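Local structure of chloramphenicol acetyltransferase (2I9D) at residues 40-45 with 50-55; 55-60 with 86-91; 73-76 with 82-85. The protein probably transfers an acetyl group from acetyl-CoA to chloramphenicol, the reaction by which enzymes of this kind inactivate the antibiotic. All blocks are in the same frame, centred on the assembly; numbering follows the deposited sequence.

Contact 2 lies in the core, its centre about 6 Å from that of the chain, whereas contacts 1 and 3 sit farther out, at about 17 and 14 Å, on opposite sides. Contacts 1 and 2 share helix 52-66: its first turn meets helix 39-47 in contact 1, and its next turns rest on strand 87-93 in contact 2. They touch where F53 CZ meets S90 OG. Contact 3 closes a small hairpin and reaches contact 2 through R73 NH2 and I86 CD1. Chemistry follows place: apolar packing across contact 2, a guanidinium stacked on a ring at the partly exposed contact 1, and a buried phenol-carboxylate bond in contact 3.

Contact 1. Residues 40-45 with 50-55; sequences GARQRA and QSFFLH
The backbones of 40-45 and 50-55 lie closest where the chain turns, with A45 CA and Q50 CA 4.7 Å apart, and stand farther off at A41 and H55, where the CA atoms are 6.4 Å from each other. At the narrow end Q50 N donates to A45 O over 2.8 Å, with an N-H...O angle of 152°. F52 has the largest share of the side-chain contact. Its CG is anti to the backbone N (chi1 174°), which sends the ring along helix 39-47 to R42. R42 CG sits almost squarely over the ring, 3.7 Å from the F52 centroid. Beyond CG the arginine bends across the same face, and its guanidinium lies flat on the ring toward CD2, the planes 25° apart. Behind this stack, A41 CB reaches F52 CE1 at 4.0 Å, and the methyl of A45 rests against F52 CA and CB. The same methyl lies over one face of the H55 imidazole, with A45 CB 3.9 Å from H55 CD2. A41 O stands over that face too, near the rim, while already accepting the helical bond from A45 N. The small side chains of A41 and A45 thus let F52 and H55 settle close to the first helix. F111 meets the H55 ring, M189 of strand 186-196 touches F52, and Y115 OH hydrogen-bonds S51 N. S51 is the N-cap of helix 52-66, and the whole is a helix-loop-helix: two consecutive helices, joined by a short connection, packed through alanines against aromatic rings.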
ATOM      1  N   GLY A  40      -1.355 -20.204  17.293  1.00 34.63           N
ATOM      2  CA  GLY A  40      -0.855 -20.418  18.652  1.00 35.13           C
ATOM      3  C   GLY A  40      -1.310 -19.370  19.664  1.00 36.01           C
ATOM      4  O   GLY A  40      -1.969 -19.707  20.667  1.00 35.67           O
ATOM      5  N   ALA A  41      -0.972 -18.104  19.406  1.00 36.10           N
ATOM      6  CA  ALA A  41      -1.365 -17.016  20.308  1.00 36.57           C
ATOM      7  C   ALA A  41      -2.878 -16.929  20.483  1.00 37.22           C
ATOM      8  O   ALA A  41      -3.349 -16.615  21.557  1.00 37.38           O
ATOM      9  CB  ALA A  41      -0.787 -15.692  19.862  1.00 36.13           C
ATOM     10  N   ARG A  42      -3.649 -17.243  19.445  1.00 38.70           N
ATOM     11  CA  ARG A  42      -5.094 -17.240  19.590  1.00 39.99           C
ATOM     12  C   ARG A  42      -5.611 -18.324  20.546  1.00 41.08           C
ATOM     13  O   ARG A  42      -6.535 -18.074  21.338  1.00 40.62           O
ATOM     14  CB  ARG A  42      -5.809 -17.338  18.251  1.00 39.78           C
ATOM     15  CG  ARG A  42      -6.883 -16.275  18.190  1.00 42.36           C
ATOM     16  CD  ARG A  42      -8.187 -16.672  17.550  1.00 45.10           C
ATOM     17  NE  ARG A  42      -8.857 -15.463  17.037  1.00 48.28           N
ATOM     18  CZ  ARG A  42      -9.455 -14.522  17.784  1.00 49.47           C
ATOM     19  NH1 ARG A  42      -9.496 -14.617  19.122  1.00 48.35           N
ATOM     20  NH2 ARG A  42     -10.017 -13.469  17.181  1.00 47.93           N
ATOM     21  N   GLN A  43      -5.033 -19.526  20.451  1.00 42.54           N
ATOM     22  CA  GLN A  43      -5.333 -20.610  21.408  1.00 43.96           C
ATOM     23  C   GLN A  43      -4.947 -20.257  22.845  1.00 43.02           C
ATOM     24  O   GLN A  43      -5.769 -20.374  23.755  1.00 43.69           O
ATOM     25  CB  GLN A  43      -4.673 -21.931  20.986  1.00 44.58           C
ATOM     26  CG  GLN A  43      -5.559 -22.789  20.104  1.00 49.79           C
ATOM     27  CD  GLN A  43      -5.168 -22.710  18.625  1.00 56.59           C
ATOM     28  OE1 GLN A  43      -4.446 -23.587  18.115  1.00 58.38           O
ATOM     29  NE2 GLN A  43      -5.632 -21.646  17.929  1.00 58.26           N
ATOM     30  N   ARG A  44      -3.702 -19.830  23.033  1.00 42.54           N
ATOM     31  CA  ARG A  44      -3.206 -19.371  24.330  1.00 42.56           C
ATOM     32  C   ARG A  44      -4.054 -18.284  24.953  1.00 42.88           C
ATOM     33  O   ARG A  44      -4.271 -18.307  26.161  1.00 43.18           O
ATOM     34  CB  ARG A  44      -1.768 -18.871  24.217  1.00 42.03           C
ATOM     35  CG  ARG A  44      -0.826 -19.925  23.726  1.00 41.42           C
ATOM     36  CD  ARG A  44       0.608 -19.560  23.982  1.00 42.49           C
ATOM     37  NE  ARG A  44       1.099 -18.556  23.046  1.00 42.52           N
ATOM     38  CZ  ARG A  44       1.543 -18.821  21.824  1.00 43.67           C
ATOM     39  NH1 ARG A  44       1.554 -20.069  21.361  1.00 44.70           N
ATOM     40  NH2 ARG A  44       1.983 -17.825  21.061  1.00 44.00           N
ATOM     41  N   ALA A  45      -4.512 -17.328  24.132  1.00 43.30           N
ATOM     42  CA  ALA A  45      -5.341 -16.210  24.603  1.00 43.73           C
ATOM     43  C   ALA A  45      -6.706 -16.718  25.044  1.00 44.17           C
ATOM     44  O   ALA A  45      -7.191 -16.369  26.118  1.00 44.02           O
ATOM     45  CB  ALA A  45      -5.495 -15.131  23.515  1.00 43.11           C
ATOM     46  N   GLN A  50      -7.624 -14.351  27.958  1.00 40.45           N
ATOM     47  CA  GLN A  50      -6.944 -13.077  27.704  1.00 39.21           C
ATOM     48  C   GLN A  50      -7.305 -12.411  26.374  1.00 38.31           C
ATOM     49  O   GLN A  50      -7.908 -13.028  25.496  1.00 38.17           O
ATOM     50  CB  GLN A  50      -5.429 -13.290  27.766  1.00 39.13           C
ATOM     51  CG  GLN A  50      -4.946 -13.659  29.147  1.00 38.69           C
ATOM     52  CD  GLN A  50      -3.471 -13.888  29.203  1.00 39.30           C
ATOM     53  OE1 GLN A  50      -2.830 -13.579  30.200  1.00 41.16           O
ATOM     54  NE2 GLN A  50      -2.914 -14.437  28.144  1.00 38.17           N
ATOM     55  N   SER A  51      -6.921 -11.142  26.237  1.00 37.35           N
ATOM     56  CA  SER A  51      -7.113 -10.389  25.002  1.00 35.44           C
ATOM     57  C   SER A  51      -6.100 -10.802  23.914  1.00 33.96           C
ATOM     58  O   SER A  51      -4.881 -10.692  24.097  1.00 33.27           O
ATOM     59  CB  SER A  51      -7.035  -8.902  25.303  1.00 35.68           C
ATOM     60  OG  SER A  51      -7.178  -8.130  24.126  1.00 38.91           O
ATOM     61  N   PHE A  52      -6.606 -11.316  22.793  1.00 32.79           N
ATOM     62  CA  PHE A  52      -5.733 -11.704  21.684  1.00 31.48           C
ATOM     63  C   PHE A  52      -4.971 -10.466  21.138  1.00 31.04           C
ATOM     64  O   PHE A  52      -3.783 -10.544  20.780  1.00 30.88           O
ATOM     65  CB  PHE A  52      -6.569 -12.388  20.606  1.00 31.63           C
ATOM     66  CG  PHE A  52      -5.805 -12.719  19.339  1.00 31.70           C
ATOM     67  CD1 PHE A  52      -4.672 -13.523  19.377  1.00 31.35           C
ATOM     68  CD2 PHE A  52      -6.242 -12.239  18.105  1.00 32.72           C
ATOM     69  CE1 PHE A  52      -3.961 -13.824  18.206  1.00 31.28           C
ATOM     70  CE2 PHE A  52      -5.540 -12.553  16.928  1.00 31.53           C
ATOM     71  CZ  PHE A  52      -4.403 -13.351  16.995  1.00 30.99           C
ATOM     72  N   PHE A  53      -5.662  -9.325  21.120  1.00 30.38           N
ATOM     73  CA  PHE A  53      -5.072  -8.012  20.782  1.00 30.30           C
ATOM     74  C   PHE A  53      -3.725  -7.724  21.489  1.00 30.31           C
ATOM     75  O   PHE A  53      -2.747  -7.317  20.863  1.00 30.64           O
ATOM     76  CB  PHE A  53      -6.102  -6.887  21.028  1.00 29.57           C
ATOM     77  CG  PHE A  53      -5.512  -5.513  20.980  1.00 30.76           C
ATOM     78  CD1 PHE A  53      -5.144  -4.930  19.749  1.00 29.94           C
ATOM     79  CD2 PHE A  53      -5.288  -4.796  22.156  1.00 28.59           C
ATOM     80  CE1 PHE A  53      -4.579  -3.649  19.703  1.00 30.43           C
ATOM     81  CE2 PHE A  53      -4.739  -3.512  22.111  1.00 29.44           C
ATOM     82  CZ  PHE A  53      -4.373  -2.942  20.878  1.00 29.15           C
ATOM     83  N   LEU A  54      -3.673  -7.972  22.796  1.00 30.67           N
ATOM     84  CA  LEU A  54      -2.467  -7.756  23.576  1.00 30.47           C
ATOM     85  C   LEU A  54      -1.384  -8.778  23.281  1.00 30.44           C
ATOM     86  O   LEU A  54      -0.190  -8.475  23.428  1.00 30.53           O
ATOM     87  CB  LEU A  54      -2.788  -7.685  25.090  1.00 30.77           C
ATOM     88  CG  LEU A  54      -3.602  -6.436  25.484  1.00 30.88           C
ATOM     89  CD1 LEU A  54      -4.088  -6.516  26.938  1.00 30.85           C
ATOM     90  CD2 LEU A  54      -2.819  -5.142  25.202  1.00 29.13           C
ATOM     91  N   HIS A  55      -1.785  -9.974  22.849  1.00 30.24           N
ATOM     92  CA  HIS A  55      -0.810 -10.980  22.410  1.00 30.34           C
ATOM     93  C   HIS A  55      -0.058 -10.562  21.140  1.00 29.24           C
ATOM     94  O   HIS A  55       1.151 -10.673  21.088  1.00 29.67           O
ATOM     95  CB  HIS A  55      -1.469 -12.351  22.213  1.00 30.55           C
ATOM     96  CG  HIS A  55      -1.602 -13.148  23.469  1.00 33.65           C
ATOM     97  ND1 HIS A  55      -0.851 -14.285  23.717  1.00 36.34           N
ATOM     98  CD2 HIS A  55      -2.403 -12.980  24.551  1.00 34.28           C
ATOM     99  CE1 HIS A  55      -1.184 -14.779  24.896  1.00 34.81           C
ATOM    100  NE2 HIS A  55      -2.121 -14.006  25.422  1.00 37.25           N
TER

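Contact 2. Residues 55-60 with 86-91; sequences HYLYAV and IDMLSP
V60 N donates to Y56 O over 3.0 Å, a helical backbone bond in the turn that brings V60 and L57 to the selenomethionine M88. This is a helix laid on a β-sheet: helix 52-66 covers strand 87-93 of the mixed sheet in the chloramphenicol acetyltransferase fold. The axes of the short segments approach to 9.7 Å, and their directions differ by 134°. L57 and M88 fill the gap. M88 leaves the strand with CG anti to its backbone N, then folds at both following torsions (chi2 66°, chi3 73°), turning its terminal methyl toward the helix. L57 lays both methyls along one side of the bent chain: its CD1 is 3.5 Å from M88 CE and 3.8 Å from SE, while CD2 lies 3.9 Å from M88 CG. With an alanine here, M88 would probably lose its chief apolar partner on the helix, leaving the selenium and its methyl freer to turn over a gap. S90 OG, 4.4 Å from L57 CD1, is hydrogen-bonded to L149 O on the adjacent strand 146-151. I147 and L149 also touch M88, and F208 of helix 202-216 packs on V60, so the contact is enclosed by other parts of the core. The side chains of M88 and V60 cross at about a right angle, with M88 CE 4.0 Å from V60 CG1; the same methyl, M88 CE, is 3.8 Å from L57 O.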
ATOM      1  N   HIS A  55      -1.785  -9.974  22.849  1.00 30.24           N
ATOM      2  CA  HIS A  55      -0.810 -10.980  22.410  1.00 30.34           C
ATOM      3  C   HIS A  55      -0.058 -10.562  21.140  1.00 29.24           C
ATOM      4  O   HIS A  55       1.151 -10.673  21.088  1.00 29.67           O
ATOM      5  CB  HIS A  55      -1.469 -12.351  22.213  1.00 30.55           C
ATOM      6  CG  HIS A  55      -1.602 -13.148  23.469  1.00 33.65           C
ATOM      7  ND1 HIS A  55      -0.851 -14.285  23.717  1.00 36.34           N
ATOM      8  CD2 HIS A  55      -2.403 -12.980  24.551  1.00 34.28           C
ATOM      9  CE1 HIS A  55      -1.184 -14.779  24.896  1.00 34.81           C
ATOM     10  NE2 HIS A  55      -2.121 -14.006  25.422  1.00 37.25           N
ATOM     11  N   TYR A  56      -0.764 -10.091  20.112  1.00 28.45           N
ATOM     12  CA  TYR A  56      -0.061  -9.625  18.915  1.00 27.69           C
ATOM     13  C   TYR A  56       0.562  -8.242  19.067  1.00 27.26           C
ATOM     14  O   TYR A  56       1.579  -7.957  18.437  1.00 26.19           O
ATOM     15  CB  TYR A  56      -0.874  -9.791  17.617  1.00 27.63           C
ATOM     16  CG  TYR A  56      -2.124  -8.952  17.434  1.00 27.64           C
ATOM     17  CD1 TYR A  56      -2.051  -7.559  17.182  1.00 26.27           C
ATOM     18  CD2 TYR A  56      -3.377  -9.557  17.423  1.00 25.10           C
ATOM     19  CE1 TYR A  56      -3.221  -6.801  16.972  1.00 25.20           C
ATOM     20  CE2 TYR A  56      -4.546  -8.810  17.211  1.00 26.11           C
ATOM     21  CZ  TYR A  56      -4.458  -7.450  16.980  1.00 27.16           C
ATOM     22  OH  TYR A  56      -5.614  -6.741  16.775  1.00 30.22           O
ATOM     23  N   LEU A  57      -0.009  -7.423  19.951  1.00 27.68           N
ATOM     24  CA  LEU A  57       0.578  -6.127  20.260  1.00 28.09           C
ATOM     25  C   LEU A  57       1.960  -6.335  20.881  1.00 28.88           C
ATOM     26  O   LEU A  57       2.948  -5.665  20.508  1.00 28.98           O
ATOM     27  CB  LEU A  57      -0.339  -5.303  21.178  1.00 28.00           C
ATOM     28  CG  LEU A  57      -0.043  -3.797  21.272  1.00 27.79           C
ATOM     29  CD1 LEU A  57      -0.425  -3.125  19.947  1.00 27.01           C
ATOM     30  CD2 LEU A  57      -0.808  -3.112  22.444  1.00 26.40           C
ATOM     31  N   TYR A  58       2.033  -7.280  21.811  1.00 29.63           N
ATOM     32  CA  TYR A  58       3.306  -7.637  22.414  1.00 30.61           C
ATOM     33  C   TYR A  58       4.313  -8.162  21.383  1.00 29.89           C
ATOM     34  O   TYR A  58       5.479  -7.729  21.364  1.00 29.04           O
ATOM     35  CB  TYR A  58       3.115  -8.676  23.529  1.00 32.73           C
ATOM     36  CG  TYR A  58       4.428  -9.083  24.140  1.00 34.90           C
ATOM     37  CD1 TYR A  58       5.136  -8.192  24.932  1.00 37.62           C
ATOM     38  CD2 TYR A  58       4.991 -10.325  23.879  1.00 37.36           C
ATOM     39  CE1 TYR A  58       6.359  -8.530  25.491  1.00 39.35           C
ATOM     40  CE2 TYR A  58       6.227 -10.684  24.442  1.00 41.31           C
ATOM     41  CZ  TYR A  58       6.901  -9.764  25.244  1.00 39.72           C
ATOM     42  OH  TYR A  58       8.116 -10.075  25.820  1.00 41.60           O
ATOM     43  N   ALA A  59       3.855  -9.103  20.550  1.00 29.48           N
ATOM     44  CA  ALA A  59       4.694  -9.711  19.506  1.00 29.41           C
ATOM     45  C   ALA A  59       5.348  -8.646  18.644  1.00 29.36           C
ATOM     46  O   ALA A  59       6.551  -8.707  18.371  1.00 29.86           O
ATOM     47  CB  ALA A  59       3.877 -10.673  18.647  1.00 28.90           C
ATOM     48  N   VAL A  60       4.548  -7.663  18.223  1.00 28.79           N
ATOM     49  CA  VAL A  60       5.031  -6.597  17.361  1.00 27.95           C
ATOM     50  C   VAL A  60       6.021  -5.702  18.125  1.00 27.92           C
ATOM     51  O   VAL A  60       7.089  -5.348  17.597  1.00 27.10           O
ATOM     52  CB  VAL A  60       3.836  -5.772  16.770  1.00 28.39           C
ATOM     53  CG1 VAL A  60       4.299  -4.392  16.239  1.00 26.89           C
ATOM     54  CG2 VAL A  60       3.121  -6.554  15.693  1.00 26.94           C
ATOM     55  N   ILE A  86      11.746   0.873  23.051  1.00 35.14           N
ATOM     56  CA  ILE A  86      10.626   1.327  22.241  1.00 34.07           C
ATOM     57  C   ILE A  86       9.330   0.915  22.929  1.00 32.65           C
ATOM     58  O   ILE A  86       9.145  -0.255  23.281  1.00 32.56           O
ATOM     59  CB  ILE A  86      10.710   0.722  20.799  1.00 34.43           C
ATOM     60  CG1 ILE A  86      12.014   1.144  20.115  1.00 35.01           C
ATOM     61  CG2 ILE A  86       9.484   1.104  19.942  1.00 34.38           C
ATOM     62  CD1 ILE A  86      12.270   2.659  20.066  1.00 33.23           C
ATOM     63  N   ASP A  87       8.455   1.885  23.154  1.00 30.89           N
ATOM     64  CA  ASP A  87       7.130   1.598  23.672  1.00 29.65           C
ATOM     65  C   ASP A  87       6.054   1.702  22.588  1.00 28.68           C
ATOM     66  O   ASP A  87       6.341   2.044  21.432  1.00 27.14           O
ATOM     67  CB  ASP A  87       6.796   2.501  24.850  1.00 30.49           C
ATOM     68  CG  ASP A  87       7.728   2.282  26.038  1.00 31.96           C
ATOM     69  OD1 ASP A  87       8.109   1.123  26.340  1.00 33.86           O
ATOM     70  OD2 ASP A  87       8.065   3.286  26.684  1.00 35.83           O
HETATM   71  N   MSE A  88       4.827   1.368  22.974  1.00 27.89           N
HETATM   72  CA  MSE A  88       3.721   1.254  22.041  1.00 28.15           C
HETATM   73  C   MSE A  88       2.705   2.372  22.245  1.00 27.47           C
HETATM   74  O   MSE A  88       2.283   2.636  23.370  1.00 27.09           O
HETATM   75  CB  MSE A  88       3.014  -0.111  22.210  1.00 28.11           C
HETATM   76  CG  MSE A  88       1.734  -0.288  21.385  1.00 29.10           C
HETATM   77 SE   MSE A  88       2.064  -0.324  19.406  1.00 36.36          SE
HETATM   78  CE  MSE A  88       2.907  -2.123  19.250  1.00 29.74           C
ATOM     79  N   LEU A  89       2.333   3.027  21.145  1.00 26.48           N
ATOM     80  CA  LEU A  89       1.101   3.802  21.088  1.00 25.20           C
ATOM     81  C   LEU A  89       0.075   2.972  20.339  1.00 24.66           C
ATOM     82  O   LEU A  89       0.403   2.303  19.368  1.00 25.03           O
ATOM     83  CB  LEU A  89       1.287   5.133  20.352  1.00 24.35           C
ATOM     84  CG  LEU A  89       2.209   6.187  20.955  1.00 24.10           C
ATOM     85  CD1 LEU A  89       2.052   7.480  20.198  1.00 20.51           C
ATOM     86  CD2 LEU A  89       1.963   6.431  22.456  1.00 20.15           C
ATOM     87  N   SER A  90      -1.174   3.037  20.764  1.00 23.69           N
ATOM     88  CA  SER A  90      -2.208   2.381  20.040  1.00 23.88           C
ATOM     89  C   SER A  90      -3.558   3.086  20.252  1.00 24.30           C
ATOM     90  O   SER A  90      -3.900   3.443  21.391  1.00 23.48           O
ATOM     91  CB  SER A  90      -2.285   0.867  20.403  1.00 23.78           C
ATOM     92  OG  SER A  90      -3.301   0.222  19.636  1.00 22.36           O
ATOM     93  N   PRO A  91      -4.321   3.290  19.147  1.00 24.88           N
ATOM     94  CA  PRO A  91      -5.684   3.842  19.239  1.00 25.34           C
ATOM     95  C   PRO A  91      -6.733   2.813  19.735  1.00 27.25           C
ATOM     96  O   PRO A  91      -7.283   2.015  18.946  1.00 27.77           O
ATOM     97  CB  PRO A  91      -5.989   4.316  17.801  1.00 24.91           C
ATOM     98  CG  PRO A  91      -5.103   3.493  16.904  1.00 24.36           C
ATOM     99  CD  PRO A  91      -3.893   3.064  17.746  1.00 24.20           C
TER

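Contact 3. Residues 73-76 with 82-85; sequences RIDP and LYDT
Y83 is approached by two side chains of 73-76 in different ways: D75 meets its phenol from the opposite direction, R73 passes it nearly at a right angle. Y83 OH donates to D75 OD1 over 2.6 Å, and OD1 accepts with its syn lone pair, on the side of OD2. OD1 lies near the plane of the ring, at its hydroxyl edge, yet the carboxylate is turned steeply, its plane 77° from that of the ring. The D75 side chain gets there with a chi1 of -107°, away from the staggered values, bringing its end in to the tyrosine although its first bond does not aim at it. R73 touches with its aliphatic part: CG is 3.7 Å from Y83 CE2 and 3.8 Å from CD2, in an oblique approach to the ring, with CB 3.9 Å from CE2. A bend at chi2 then carries the guanidinium away from the ring, its plane 44° from the aromatic one; its NE, NH1 and NH2 hydrogen-bond Y144 O, F70 O and L146 O respectively, three bonds that hold the group flat. The two segments belong to the β-hairpin of strands 72-74 and 80-83, antiparallel neighbours in a small three-stranded sheet, with R73 and L82 CA atoms 6.3 Å apart. Y83 OH has a second bond, from Y144 N, and D75 OD2 pairs with K5. Held between a lysine and a phenol donor, the buried carboxylate is probably ionised and would polarise the phenol O-H, while the rotation of the hydroxyl is set by a donor and an acceptor at once.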
ATOM      1  N   ARG A  73      15.649   6.635  15.030  1.00 27.76           N
ATOM      2  CA  ARG A  73      14.738   7.746  14.795  1.00 26.91           C
ATOM      3  C   ARG A  73      15.489   9.001  14.353  1.00 27.38           C
ATOM      4  O   ARG A  73      16.696   9.146  14.603  1.00 27.82           O
ATOM      5  CB  ARG A  73      13.923   8.065  16.059  1.00 26.70           C
ATOM      6  CG  ARG A  73      13.129   6.911  16.621  1.00 24.84           C
ATOM      7  CD  ARG A  73      11.858   6.570  15.790  1.00 22.81           C
ATOM      8  NE  ARG A  73      11.135   5.435  16.383  1.00 22.74           N
ATOM      9  CZ  ARG A  73      11.370   4.141  16.130  1.00 22.61           C
ATOM     10  NH1 ARG A  73      12.304   3.765  15.274  1.00 22.77           N
ATOM     11  NH2 ARG A  73      10.638   3.207  16.709  1.00 20.75           N
ATOM     12  N   ILE A  74      14.790   9.883  13.650  1.00 27.15           N
ATOM     13  CA  ILE A  74      15.296  11.211  13.387  1.00 27.98           C
ATOM     14  C   ILE A  74      14.642  12.029  14.489  1.00 29.67           C
ATOM     15  O   ILE A  74      13.403  12.201  14.491  1.00 30.40           O
ATOM     16  CB  ILE A  74      14.885  11.761  11.995  1.00 27.89           C
ATOM     17  CG1 ILE A  74      15.378  10.849  10.855  1.00 27.38           C
ATOM     18  CG2 ILE A  74      15.384  13.216  11.829  1.00 27.71           C
ATOM     19  CD1 ILE A  74      15.112  11.380   9.427  1.00 26.18           C
ATOM     20  N   ASP A  75      15.449  12.495  15.444  1.00 30.88           N
ATOM     21  CA  ASP A  75      14.933  13.267  16.581  1.00 32.54           C
ATOM     22  C   ASP A  75      14.425  14.669  16.177  1.00 32.90           C
ATOM     23  O   ASP A  75      14.670  15.111  15.053  1.00 32.92           O
ATOM     24  CB  ASP A  75      15.980  13.326  17.697  1.00 32.50           C
ATOM     25  CG  ASP A  75      15.615  12.451  18.905  1.00 36.07           C
ATOM     26  OD1 ASP A  75      14.554  11.753  18.906  1.00 37.30           O
ATOM     27  OD2 ASP A  75      16.412  12.476  19.886  1.00 41.40           O
ATOM     28  N   PRO A  76      13.676  15.354  17.077  1.00 33.83           N
ATOM     29  CA  PRO A  76      13.132  16.687  16.751  1.00 34.85           C
ATOM     30  C   PRO A  76      14.160  17.663  16.176  1.00 35.91           C
ATOM     31  O   PRO A  76      13.840  18.441  15.296  1.00 35.98           O
ATOM     32  CB  PRO A  76      12.592  17.194  18.094  1.00 34.75           C
ATOM     33  CG  PRO A  76      12.324  15.968  18.889  1.00 33.48           C
ATOM     34  CD  PRO A  76      13.241  14.889  18.413  1.00 33.53           C
ATOM     35  N   LEU A  82      19.390   6.476  18.392  1.00 36.14           N
ATOM     36  CA  LEU A  82      18.979   5.106  18.613  1.00 36.57           C
ATOM     37  C   LEU A  82      18.454   5.039  20.043  1.00 35.93           C
ATOM     38  O   LEU A  82      19.201   5.311  20.958  1.00 36.75           O
ATOM     39  CB  LEU A  82      20.174   4.150  18.386  1.00 35.71           C
ATOM     40  CG  LEU A  82      20.079   2.704  18.912  1.00 38.19           C
ATOM     41  CD1 LEU A  82      19.035   1.891  18.162  1.00 38.50           C
ATOM     42  CD2 LEU A  82      21.437   1.963  18.891  1.00 37.66           C
ATOM     43  N   TYR A  83      17.176   4.711  20.226  1.00 35.70           N
ATOM     44  CA  TYR A  83      16.564   4.581  21.562  1.00 35.48           C
ATOM     45  C   TYR A  83      16.887   3.226  22.212  1.00 36.66           C
ATOM     46  O   TYR A  83      16.907   2.209  21.529  1.00 37.14           O
ATOM     47  CB  TYR A  83      15.033   4.799  21.499  1.00 33.92           C
ATOM     48  CG  TYR A  83      14.616   6.253  21.349  1.00 32.95           C
ATOM     49  CD1 TYR A  83      14.254   7.031  22.463  1.00 32.71           C
ATOM     50  CD2 TYR A  83      14.612   6.864  20.102  1.00 30.78           C
ATOM     51  CE1 TYR A  83      13.872   8.404  22.301  1.00 31.84           C
ATOM     52  CE2 TYR A  83      14.252   8.204  19.940  1.00 29.88           C
ATOM     53  CZ  TYR A  83      13.887   8.972  21.030  1.00 30.53           C
ATOM     54  OH  TYR A  83      13.547  10.303  20.818  1.00 29.93           O
ATOM     55  N   ASP A  84      17.136   3.204  23.522  1.00 37.70           N
ATOM     56  CA  ASP A  84      17.399   1.951  24.228  1.00 38.94           C
ATOM     57  C   ASP A  84      16.168   1.077  24.098  1.00 38.87           C
ATOM     58  O   ASP A  84      16.272  -0.116  23.854  1.00 39.01           O
ATOM     59  CB  ASP A  84      17.630   2.171  25.738  1.00 39.74           C
ATOM     60  CG  ASP A  84      18.977   2.875  26.076  1.00 43.42           C
ATOM     61  OD1 ASP A  84      19.694   3.377  25.169  1.00 42.75           O
ATOM     62  OD2 ASP A  84      19.298   2.921  27.301  1.00 46.40           O
ATOM     63  N   THR A  85      15.003   1.688  24.294  1.00 38.11           N
ATOM     64  CA  THR A  85      13.746   0.961  24.419  1.00 37.68           C
ATOM     65  C   THR A  85      12.632   1.683  23.628  1.00 36.71           C
ATOM     66  O   THR A  85      12.593   2.925  23.560  1.00 36.43           O
ATOM     67  CB  THR A  85      13.375   0.778  25.925  1.00 37.28           C
ATOM     68  OG1 THR A  85      14.313  -0.122  26.516  1.00 40.43           O
ATOM     69  CG2 THR A  85      11.995   0.208  26.123  1.00 37.29           C
TER